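Local coordinates for intimin adherence protein (Escherichia coli O157:H7, PDB 3NCX), which probably mediates bacterial adhesion to host cells by binding the translocated receptor Tir through a C-terminal lectin-like domain, at residues A[16-24]-A[129-137]. The protein carries 1 engineered substitution. Numbering follows the deposited sequence.
Sequences KVDIIGNNV and DSWGAANKY
The hydroxyl of Y137 and the backbone of G21 meet where an Ig-like domain abuts the lectin-like domain, a worked example of how two rod-forming modules can be joined by a side-chain hydroxyl that bridges two main-chain groups. Polar contacts gather round this phenol. Its OH donates to W131 O (2.8 Å), tilted 30° from the carbonyl plane, and accepts a weak bond from G21 N (3.0 Å, 124° at the hydrogen). One buried oxygen thus ties the end of helix 121-131 to the turn between strands 17-19 and 24-26. G21 CA adds a CH-O contact to W131 O at 3.0 Å, and a water bridges the two chain segments, donating to G21 O and accepting from A133 N.

Apolar contacts flank these bonds. With CG1 beside the backbone N (chi1 -69°), I19 has CG2 anti to it, which carries this methyl to the edge of the Y137 ring and obliquely to the indole of W131, 3.9 Å from CE3. I20 CB approaches the Y137 ring obliquely, 3.9 Å from CE2. K136 lays its aliphatic chain against G21 O, with CD the nearest atom. The indole is itself fixed by W131 NE1, which bonds to I31 O, while L28, P29 and L33 pack against it.

Glycines make the close approach possible: the CA atoms of G21 and G132 are 4.8 Å apart, and G132, the first residue past helix 121-131, takes a positive phi. Such chemistry, a tyrosine hydroxyl shared by two main-chain groups and flanked by isoleucine, with little side-chain bulk between backbones, is consistent with a close, restrained domain junction.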
# COMPACT_ATOMS: atom_id res chain seq x y z
N LYS A 16 9.50 -12.85 5.93
CA LYS A 16 9.74 -12.36 4.58
C LYS A 16 8.41 -12.27 3.83
O LYS A 16 7.72 -13.28 3.65
CB LYS A 16 10.70 -13.30 3.84
CG LYS A 16 11.54 -12.63 2.77
CD LYS A 16 12.83 -12.05 3.35
CE LYS A 16 13.73 -13.15 3.91
NZ LYS A 16 15.02 -12.61 4.42
N VAL A 17 8.06 -11.07 3.40
CA VAL A 17 6.79 -10.84 2.72
C VAL A 17 6.95 -10.70 1.21
O VAL A 17 7.95 -10.17 0.73
CB VAL A 17 6.07 -9.59 3.29
CG1 VAL A 17 5.27 -8.89 2.22
CG2 VAL A 17 5.19 -9.97 4.47
N ASP A 18 5.96 -11.19 0.47
CA ASP A 18 5.98 -11.10 -0.99
C ASP A 18 5.13 -9.92 -1.48
O ASP A 18 3.91 -10.01 -1.55
CB ASP A 18 5.47 -12.40 -1.61
CG ASP A 18 5.40 -12.33 -3.12
OD1 ASP A 18 4.49 -12.95 -3.70
OD2 ASP A 18 6.26 -11.65 -3.73
N ILE A 19 5.80 -8.82 -1.83
CA ILE A 19 5.10 -7.65 -2.36
C ILE A 19 4.68 -7.89 -3.80
O ILE A 19 5.52 -8.13 -4.68
CB ILE A 19 5.96 -6.37 -2.27
CG1 ILE A 19 6.14 -5.94 -0.81
CG2 ILE A 19 5.31 -5.25 -3.06
CD1 ILE A 19 7.11 -6.79 -0.03
N ILE A 20 3.38 -7.82 -4.05
CA ILE A 20 2.81 -8.11 -5.36
C ILE A 20 3.30 -7.17 -6.45
O ILE A 20 3.46 -7.57 -7.60
CB ILE A 20 1.27 -8.06 -5.31
CG1 ILE A 20 0.74 -9.03 -4.26
CG2 ILE A 20 0.68 -8.36 -6.67
CD1 ILE A 20 1.16 -10.47 -4.50
N GLY A 21 3.53 -5.91 -6.09
CA GLY A 21 3.84 -4.87 -7.06
C GLY A 21 5.20 -4.95 -7.73
O GLY A 21 5.33 -4.59 -8.90
N ASN A 22 6.21 -5.42 -7.00
CA ASN A 22 7.56 -5.46 -7.54
C ASN A 22 8.25 -6.81 -7.36
O ASN A 22 9.45 -6.93 -7.58
CB ASN A 22 8.42 -4.35 -6.93
CG ASN A 22 8.34 -4.31 -5.42
OD1 ASN A 22 8.45 -3.25 -4.80
ND2 ASN A 22 8.15 -5.47 -4.80
N ASN A 23 7.48 -7.81 -6.96
CA ASN A 23 8.02 -9.15 -6.75
C ASN A 23 9.21 -9.16 -5.80
O ASN A 23 10.20 -9.86 -6.04
CB ASN A 23 8.39 -9.78 -8.09
CG ASN A 23 7.19 -9.99 -8.99
OD1 ASN A 23 6.18 -10.57 -8.59
ND2 ASN A 23 7.28 -9.50 -10.23
N VAL A 24 9.12 -8.37 -4.74
CA VAL A 24 10.16 -8.33 -3.73
C VAL A 24 9.82 -9.21 -2.53
O VAL A 24 8.70 -9.16 -2.02
CB VAL A 24 10.41 -6.89 -3.23
CG1 VAL A 24 11.05 -6.91 -1.85
CG2 VAL A 24 11.27 -6.13 -4.22
N ASP A 129 9.15 2.78 -5.07
CA ASP A 129 10.29 1.92 -4.80
C ASP A 129 9.91 0.78 -3.86
O ASP A 129 10.45 -0.32 -3.96
CB ASP A 129 11.45 2.72 -4.19
CG ASP A 129 12.11 3.66 -5.19
OD1 ASP A 129 11.97 3.43 -6.41
OD2 ASP A 129 12.77 4.62 -4.75
N SER A 130 8.98 1.06 -2.95
CA SER A 130 8.58 0.09 -1.94
C SER A 130 7.47 -0.84 -2.41
O SER A 130 7.35 -1.97 -1.92
CB SER A 130 8.15 0.81 -0.66
OG SER A 130 9.18 1.64 -0.16
N TRP A 131 6.66 -0.38 -3.36
CA TRP A 131 5.50 -1.15 -3.79
C TRP A 131 5.46 -1.41 -5.29
O TRP A 131 5.01 -2.47 -5.73
CB TRP A 131 4.21 -0.46 -3.34
CG TRP A 131 4.07 -0.40 -1.85
CD1 TRP A 131 4.43 0.64 -1.03
CD2 TRP A 131 3.53 -1.41 -0.99
NE1 TRP A 131 4.15 0.33 0.28
CE2 TRP A 131 3.59 -0.92 0.33
CE3 TRP A 131 3.00 -2.69 -1.21
CZ2 TRP A 131 3.15 -1.66 1.43
CZ3 TRP A 131 2.55 -3.42 -0.12
CH2 TRP A 131 2.63 -2.90 1.18
N GLY A 132 5.92 -0.45 -6.08
CA GLY A 132 5.86 -0.56 -7.53
C GLY A 132 4.61 0.10 -8.09
O GLY A 132 3.85 0.73 -7.35
N ALA A 133 4.40 -0.05 -9.39
CA ALA A 133 3.27 0.58 -10.07
C ALA A 133 1.95 0.35 -9.33
O ALA A 133 1.59 -0.78 -9.01
CB ALA A 133 3.18 0.09 -11.50
N ALA A 134 1.24 1.44 -9.08
CA ALA A 134 -0.01 1.38 -8.32
C ALA A 134 -1.03 0.44 -8.95
O ALA A 134 -1.78 -0.24 -8.24
CB ALA A 134 -0.60 2.77 -8.16
N ASN A 135 -1.07 0.40 -10.28
CA ASN A 135 -2.07 -0.38 -10.99
C ASN A 135 -1.82 -1.89 -10.96
O ASN A 135 -2.66 -2.67 -11.41
CB ASN A 135 -2.22 0.12 -12.44
CG ASN A 135 -0.94 -0.02 -13.24
OD1 ASN A 135 -0.94 0.17 -14.46
ND2 ASN A 135 0.16 -0.36 -12.57
N LYS A 136 -0.68 -2.30 -10.43
CA LYS A 136 -0.40 -3.72 -10.26
C LYS A 136 -1.20 -4.27 -9.08
O LYS A 136 -1.13 -5.46 -8.78
CB LYS A 136 1.10 -3.96 -10.05
CG LYS A 136 1.92 -3.85 -11.33
CD LYS A 136 3.36 -4.28 -11.09
CE LYS A 136 4.13 -4.39 -12.39
NZ LYS A 136 3.50 -5.36 -13.33
N TYR A 137 -1.96 -3.40 -8.43
CA TYR A 137 -2.78 -3.80 -7.30
C TYR A 137 -4.27 -3.73 -7.65
O TYR A 137 -4.70 -2.87 -8.42
CB TYR A 137 -2.46 -2.94 -6.07
CG TYR A 137 -1.03 -3.11 -5.60
CD1 TYR A 137 -0.05 -2.22 -5.99
CD2 TYR A 137 -0.67 -4.17 -4.78
CE1 TYR A 137 1.26 -2.37 -5.57
CE2 TYR A 137 0.63 -4.34 -4.36
CZ TYR A 137 1.60 -3.44 -4.76
OH TYR A 137 2.90 -3.60 -4.33
O HOH W 1 6.15 -2.23 -10.86